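Local coordinates for short-chain dehydrogenase/reductase SDR (Burkholderia phymatum, PDB 5IG2), which binds NAD and, as a member of the short-chain dehydrogenase/reductase family, probably catalyses NAD- or NADP-dependent oxidation or reduction at a CH-OH or carbonyl group, at residues L138-A144 and G187-C191; G154-P158 and T269-R273. One frame throughout, in Å; residues are numbered along the deposited sequence. Where two conformers were deposited one is given.

Contact 1 (L138-A144 and G187-C191); sequences LGQNEAA and GEVGC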
ATOM      1  N   LEU B 138      -2.819  23.570  62.975  1.00 19.64           N
ATOM      2  CA  LEU B 138      -2.713  23.250  64.395  1.00 23.44           C
ATOM      3  C   LEU B 138      -4.076  23.314  65.083  1.00 27.53           C
ATOM      4  O   LEU B 138      -4.373  22.502  65.966  1.00 26.52           O
ATOM      5  CB  LEU B 138      -1.718  24.195  65.070  1.00 22.23           C
ATOM      6  CG  LEU B 138      -0.262  24.011  64.635  1.00 21.59           C
ATOM      7  CD1 LEU B 138       0.594  25.187  65.064  1.00 20.58           C
ATOM      8  CD2 LEU B 138       0.284  22.717  65.207  1.00 21.28           C
ATOM      9  N   GLY B 139      -4.922  24.267  64.688  1.00 25.41           N
ATOM     10  CA  GLY B 139      -6.222  24.403  65.322  1.00 25.05           C
ATOM     11  C   GLY B 139      -7.225  23.328  64.956  1.00 27.87           C
ATOM     12  O   GLY B 139      -8.245  23.199  65.644  1.00 27.05           O
ATOM     13  N   GLN B 140      -6.963  22.551  63.905  1.00 27.74           N
ATOM     14  CA  GLN B 140      -7.923  21.548  63.456  1.00 26.96           C
ATOM     15  C   GLN B 140      -7.909  20.269  64.291  1.00 26.62           C
ATOM     16  O   GLN B 140      -8.892  19.521  64.255  1.00 25.92           O
ATOM     17  CB  GLN B 140      -7.672  21.208  61.979  1.00 23.09           C
ATOM     18  CG  GLN B 140      -8.087  22.318  61.022  1.00 23.22           C
ATOM     19  CD  GLN B 140      -7.667  22.066  59.580  1.00 25.25           C
ATOM     20  OE1 GLN B 140      -8.107  22.762  58.669  1.00 23.14           O
ATOM     21  NE2 GLN B 140      -6.793  21.086  59.372  1.00 25.32           N
ATOM     22  N   ASN B 141      -6.837  20.003  65.044  1.00 27.92           N
ATOM     23  CA  ASN B 141      -6.679  18.744  65.782  1.00 29.92           C
ATOM     24  C   ASN B 141      -6.759  17.537  64.850  1.00 30.32           C
ATOM     25  O   ASN B 141      -7.341  16.504  65.184  1.00 35.05           O
ATOM     26  CB  ASN B 141      -7.702  18.620  66.910  1.00 34.47           C
ATOM     27  CG  ASN B 141      -7.513  19.666  67.966  1.00 42.40           C
ATOM     28  OD1 ASN B 141      -6.411  20.170  68.157  1.00 44.17           O
ATOM     29  ND2 ASN B 141      -8.589  20.005  68.662  1.00 52.65           N
ATOM     30  N   GLU B 142      -6.174  17.671  63.668  1.00 25.96           N
ATOM     31  CA  GLU B 142      -6.159  16.606  62.683  1.00 26.48           C
ATOM     32  C   GLU B 142      -4.746  16.456  62.150  1.00 24.15           C
ATOM     33  O   GLU B 142      -3.936  17.383  62.217  1.00 23.71           O
ATOM     34  CB  GLU B 142      -7.106  16.889  61.514  1.00 25.51           C
ATOM     35  CG  GLU B 142      -8.565  16.818  61.857  1.00 34.05           C
ATOM     36  CD  GLU B 142      -9.442  17.064  60.649  1.00 42.95           C
ATOM     37  OE1 GLU B 142     -10.316  17.953  60.730  1.00 50.83           O
ATOM     38  OE2 GLU B 142      -9.251  16.376  59.620  1.00 40.15           O
ATOM     39  N   ALA B 143      -4.466  15.270  61.614  1.00 23.11           N
ATOM     40  CA  ALA B 143      -3.219  15.059  60.892  1.00 22.27           C
ATOM     41  C   ALA B 143      -3.115  16.059  59.748  1.00 23.73           C
ATOM     42  O   ALA B 143      -4.063  16.246  58.977  1.00 25.28           O
ATOM     43  CB  ALA B 143      -3.148  13.630  60.357  1.00 19.42           C
ATOM     44  N   ALA B 144      -1.967  16.725  59.657  1.00 18.69           N
ATOM     45  CA  ALA B 144      -1.711  17.667  58.580  1.00 18.82           C
ATOM     46  C   ALA B 144      -0.213  17.700  58.335  1.00 22.35           C
ATOM     47  O   ALA B 144       0.579  17.259  59.173  1.00 18.97           O
ATOM     48  CB  ALA B 144      -2.251  19.066  58.905  1.00 17.12           C
ATOM     49  N   GLY B 187       1.366  18.098  68.767  1.00 30.52           N
ATOM     50  CA  GLY B 187       0.245  17.974  67.860  1.00 29.74           C
ATOM     51  C   GLY B 187       0.551  17.066  66.680  1.00 30.63           C
ATOM     52  O   GLY B 187       1.578  16.385  66.619  1.00 29.79           O
ATOM     53  N   GLU B 188      -0.371  17.078  65.720  1.00 30.18           N
ATOM     54  CA  GLU B 188      -0.342  16.148  64.602  1.00 26.37           C
ATOM     55  C   GLU B 188       0.080  16.787  63.289  1.00 26.45           C
ATOM     56  O   GLU B 188      -0.092  16.169  62.229  1.00 25.43           O
ATOM     57  CB  GLU B 188      -1.712  15.503  64.433  1.00 33.36           C
ATOM     58  CG  GLU B 188      -2.061  14.486  65.493  1.00 43.06           C
ATOM     59  CD  GLU B 188      -3.069  13.488  64.969  1.00 57.98           C
ATOM     60  OE1 GLU B 188      -2.702  12.676  64.079  1.00 56.32           O
ATOM     61  OE2 GLU B 188      -4.237  13.544  65.417  1.00 67.81           O
ATOM     62  N   VAL B 189       0.609  18.002  63.318  1.00 19.67           N
ATOM     63  CA  VAL B 189       1.077  18.664  62.107  1.00 17.98           C
ATOM     64  C   VAL B 189       2.567  18.386  61.959  1.00 18.83           C
ATOM     65  O   VAL B 189       3.337  18.551  62.913  1.00 18.31           O
ATOM     66  CB  VAL B 189       0.792  20.178  62.157  1.00 19.05           C
ATOM     67  CG1 VAL B 189       1.167  20.834  60.853  1.00 16.22           C
ATOM     68  CG2 VAL B 189      -0.679  20.442  62.474  1.00 21.44           C
ATOM     69  N   GLY B 190       2.973  17.953  60.767  1.00 19.32           N
ATOM     70  CA  GLY B 190       4.368  17.657  60.489  1.00 20.66           C
ATOM     71  C   GLY B 190       4.851  18.369  59.243  1.00 22.24           C
ATOM     72  O   GLY B 190       4.108  19.171  58.672  1.00 19.90           O
ATOM     73  N   CYS B 191       6.081  18.104  58.804  1.00 18.08           N
ATOM     74  CA  CYS B 191       6.552  18.777  57.603  1.00 14.26           C
ATOM     75  C   CYS B 191       7.646  17.955  56.926  1.00 14.95           C
ATOM     76  O   CYS B 191       8.249  17.066  57.534  1.00 15.92           O
ATOM     77  CB  CYS B 191       7.034  20.194  57.927  1.00 11.82           C
ATOM     78  SG  CYS B 191       8.506  20.282  58.965  1.00 16.26           S
TER

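Contact 2 (G154-P158 and T269-R273); sequences GLLSP and TVRLR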
ATOM      1  N   GLY B 154      19.792  23.892  47.638  1.00  9.96           N
ATOM      2  CA  GLY B 154      19.770  24.224  49.045  1.00 12.71           C
ATOM      3  C   GLY B 154      20.725  23.396  49.870  1.00 12.32           C
ATOM      4  O   GLY B 154      20.852  23.608  51.081  1.00 14.70           O
ATOM      5  N   LEU B 155      21.392  22.436  49.234  1.00 10.43           N
ATOM      6  CA  LEU B 155      22.370  21.587  49.892  1.00 12.76           C
ATOM      7  C   LEU B 155      23.772  21.786  49.345  1.00 13.87           C
ATOM      8  O   LEU B 155      24.730  21.335  49.977  1.00 21.40           O
ATOM      9  CB  LEU B 155      21.982  20.105  49.745  1.00 14.83           C
ATOM     10  CG  LEU B 155      20.565  19.708  50.171  1.00 15.73           C
ATOM     11  CD1 LEU B 155      20.278  18.255  49.741  1.00 13.51           C
ATOM     12  CD2 LEU B 155      20.393  19.893  51.669  1.00 11.39           C
ATOM     13  N   LEU B 156      23.907  22.435  48.188  1.00 14.59           N
ATOM     14  CA  LEU B 156      25.155  22.705  47.488  1.00 12.15           C
ATOM     15  C   LEU B 156      25.206  24.187  47.161  1.00 12.75           C
ATOM     16  O   LEU B 156      24.220  24.910  47.323  1.00 14.88           O
ATOM     17  CB  LEU B 156      25.246  21.913  46.181  1.00 15.79           C
ATOM     18  CG  LEU B 156      25.181  20.400  46.276  1.00 20.47           C
ATOM     19  CD1 LEU B 156      25.018  19.815  44.894  1.00 24.71           C
ATOM     20  CD2 LEU B 156      26.454  19.902  46.904  1.00 22.12           C
ATOM     21  N   SER B 157      26.347  24.637  46.654  1.00 10.36           N
ATOM     22  CA  SER B 157      26.506  26.021  46.200  1.00 10.06           C
ATOM     23  C   SER B 157      27.168  26.027  44.825  1.00 14.34           C
ATOM     24  O   SER B 157      28.339  26.404  44.673  1.00 15.62           O
ATOM     25  CB  SER B 157      27.291  26.842  47.222  1.00 12.14           C
ATOM     26  OG  SER B 157      26.623  26.806  48.474  1.00 13.75           O
ATOM     27  N   PRO B 158      26.427  25.617  43.792  1.00 14.65           N
ATOM     28  CA  PRO B 158      26.987  25.627  42.434  1.00 16.21           C
ATOM     29  C   PRO B 158      27.248  27.042  41.953  1.00 14.90           C
ATOM     30  O   PRO B 158      26.502  27.981  42.292  1.00 15.61           O
ATOM     31  CB  PRO B 158      25.888  24.953  41.591  1.00 16.52           C
ATOM     32  CG  PRO B 158      24.854  24.445  42.565  1.00 20.89           C
ATOM     33  CD  PRO B 158      25.013  25.201  43.834  1.00 14.40           C
ATOM     34  N   THR B 269      28.365  14.812  45.803  1.00 12.00           N
ATOM     35  CA  THR B 269      28.805  16.194  45.887  0.72 15.47           C
ATOM     36  C   THR B 269      28.262  16.898  47.123  1.00 15.72           C
ATOM     37  O   THR B 269      28.883  17.861  47.588  1.00 15.89           O
ATOM     38  CB  THR B 269      28.437  16.975  44.617  0.72 20.02           C
ATOM     39  OG1 THR B 269      27.032  16.870  44.361  0.72 20.12           O
ATOM     40  CG2 THR B 269      29.228  16.446  43.417  0.72 21.66           C
ATOM     41  N   VAL B 270      27.157  16.425  47.700  1.00 13.75           N
ATOM     42  CA  VAL B 270      26.751  16.952  49.000  1.00 13.26           C
ATOM     43  C   VAL B 270      27.770  16.552  50.065  1.00 15.77           C
ATOM     44  O   VAL B 270      28.169  17.366  50.908  1.00 15.38           O
ATOM     45  CB  VAL B 270      25.335  16.471  49.357  1.00 12.52           C
ATOM     46  CG1 VAL B 270      24.990  16.870  50.772  1.00 14.71           C
ATOM     47  CG2 VAL B 270      24.327  17.053  48.379  1.00 11.41           C
ATOM     48  N   ARG B 271      28.225  15.300  50.031  1.00 12.78           N
ATOM     49  CA  ARG B 271      29.242  14.870  50.981  1.00 16.08           C
ATOM     50  C   ARG B 271      30.514  15.707  50.838  1.00 20.06           C
ATOM     51  O   ARG B 271      31.156  16.054  51.836  1.00 18.00           O
ATOM     52  CB  ARG B 271      29.523  13.374  50.787  1.00 17.15           C
ATOM     53  CG  ARG B 271      30.578  12.802  51.723  1.00 36.13           C
ATOM     54  CD  ARG B 271      30.049  12.600  53.150  1.00 48.76           C
ATOM     55  NE  ARG B 271      31.115  12.658  54.156  1.00 54.33           N
ATOM     56  CZ  ARG B 271      31.167  13.541  55.157  1.00 55.20           C
ATOM     57  NH1 ARG B 271      30.205  14.442  55.313  1.00 54.19           N
ATOM     58  NH2 ARG B 271      32.177  13.516  56.016  1.00 53.98           N
ATOM     59  N   LEU B 272      30.872  16.071  49.600  1.00 14.34           N
ATOM     60  CA  LEU B 272      32.073  16.872  49.369  1.00 13.54           C
ATOM     61  C   LEU B 272      31.965  18.234  50.049  1.00 14.87           C
ATOM     62  O   LEU B 272      32.900  18.684  50.721  1.00 12.99           O
ATOM     63  CB  LEU B 272      32.309  17.029  47.863  1.00 12.85           C
ATOM     64  CG  LEU B 272      33.580  17.746  47.418  1.00 16.90           C
ATOM     65  CD1 LEU B 272      34.822  16.939  47.792  1.00 16.07           C
ATOM     66  CD2 LEU B 272      33.547  18.032  45.931  1.00 15.96           C
ATOM     67  N   ARG B 273      30.826  18.908  49.882  1.00 12.70           N
ATOM     68  CA  ARG B 273      30.603  20.181  50.563  1.00 11.05           C
ATOM     69  C   ARG B 273      30.629  20.013  52.078  1.00 18.35           C
ATOM     70  O   ARG B 273      31.219  20.836  52.796  1.00 15.57           O
ATOM     71  CB  ARG B 273      29.268  20.779  50.124  1.00 10.69           C
ATOM     72  CG  ARG B 273      28.901  22.037  50.889  1.00 10.95           C
ATOM     73  CD  ARG B 273      27.653  22.760  50.342  1.00 11.30           C
ATOM     74  NE  ARG B 273      27.440  23.945  51.169  1.00 14.38           N
ATOM     75  CZ  ARG B 273      26.732  23.963  52.299  1.00 16.92           C
ATOM     76  NH1 ARG B 273      26.095  22.867  52.718  1.00 14.99           N
ATOM     77  NH2 ARG B 273      26.663  25.078  53.015  1.00 13.53           N
TER

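Contact 1 (L138-A144 and G187-C191)
Two neighbouring parallel strands of the Rossmann-fold sheet start side by side here: segment 138-144 brings the end of helix 112-140 round into strand 144-149, and 187-191 leads into strand 189-194. Helix 162-185 connects the two strands, so this is the opening of a beta-alpha-beta crossover. The parallel bridge pairs Ala-144 with Val-189, CA to CA 4.6 Å. Ala-144 uses both of its backbone polar atoms: its N donates to Glu-188 O (3.2 Å), and its O accepts from Gly-190 N (3.0 Å), so the two bonds straddle Val-189. Before the strand, Asn-141 leaves the helix with positive phi and the chain turns back toward the sheet. The turn brings the strand back under the helix end, so that Leu-138 lies over the face of the sheet that carries Ala-144 and Val-189, where Met-137 also packs; Leu-138 further touches Trp-108 of a second subunit. Glu-142 points away from 187-191 and forms a salt bridge with Lys-91, while Glu-188 lies along the exposed border with its CB 3.7 Å from Glu-142 O. Gly-187 has phi 115° and psi -170°, where a CB would jam against the preceding carbonyl. Beneath the helix end, Val-189 CG2 fills the corner, 3.7 Å from Leu-138 CD2 and 4.1 Å from Ala-144 CB.

Contact 2 (G154-P158 and T269-R273)
Segment 154-158 is an irregular piece of chain, extended from Leu-156 onward, that passes beside one turn of helix 267-279, residues 269-273. The backbones come closest at Leu-156 and Val-270, whose CA atoms are 6.2 Å apart. Within the helix, Arg-273 N donates to Thr-269 O (3.2 Å), and no clear hydrogen bond joins the two segments, so packing does most of the work. Although its CA-to-CB bond points away from the helix, Leu-156 bends its side chain back: CD2 sits 3.2 Å from Thr-269 O and 3.8 Å from Val-270 CG2, and CD1 is 3.6 Å from Thr-269 OG1. That hydroxyl is hydrogen-bonded to Ile-266 O. Leu-155 reaches the same methyl of Val-270, CB to CG2 4.1 Å. Arg-273 points toward the loop with all of its first three chi angles near 180°, and this stretched chain runs beneath the loop backbone: its CD is 3.3 Å from Leu-155 O and 3.8 Å from Leu-156 CA. Its charged end continues past Ser-157 to a second subunit, where Glu-176 forms a salt bridge with Arg-273 and accepts a hydrogen bond from Ser-157; Ile-277 of that subunit packs on Leu-155. The side chain of Leu-155 is about 8 Å from that of the NAD-binding Lys-168 and about 10 Å from NAD itself. This is the SDR loop between strand 144-149 and the helix carrying that lysine, packed on the C-terminal helix at a subunit interface.

In the fold
Both contacts are partly buried and sit toward the outside of the chain, their centres about 21 and 19 Å from the centre of the chain, with about 14 Å between their nearest atoms. Strand 144-149 relates them: contact 1 holds its start against strand 189-194, while contact 2 involves the loop that follows its end and leads to helix 162-185. The chemistry follows the setting. Contact 1 is sheet pairing by backbone hydrogen bonds away from the annotated sites; contact 2 is loop-to-helix packing on the cofactor side. A second subunit also bears on them unequally, touching contact 1 through Leu-138 alone but reaching seven residues of contact 2, with salt bridges among its links.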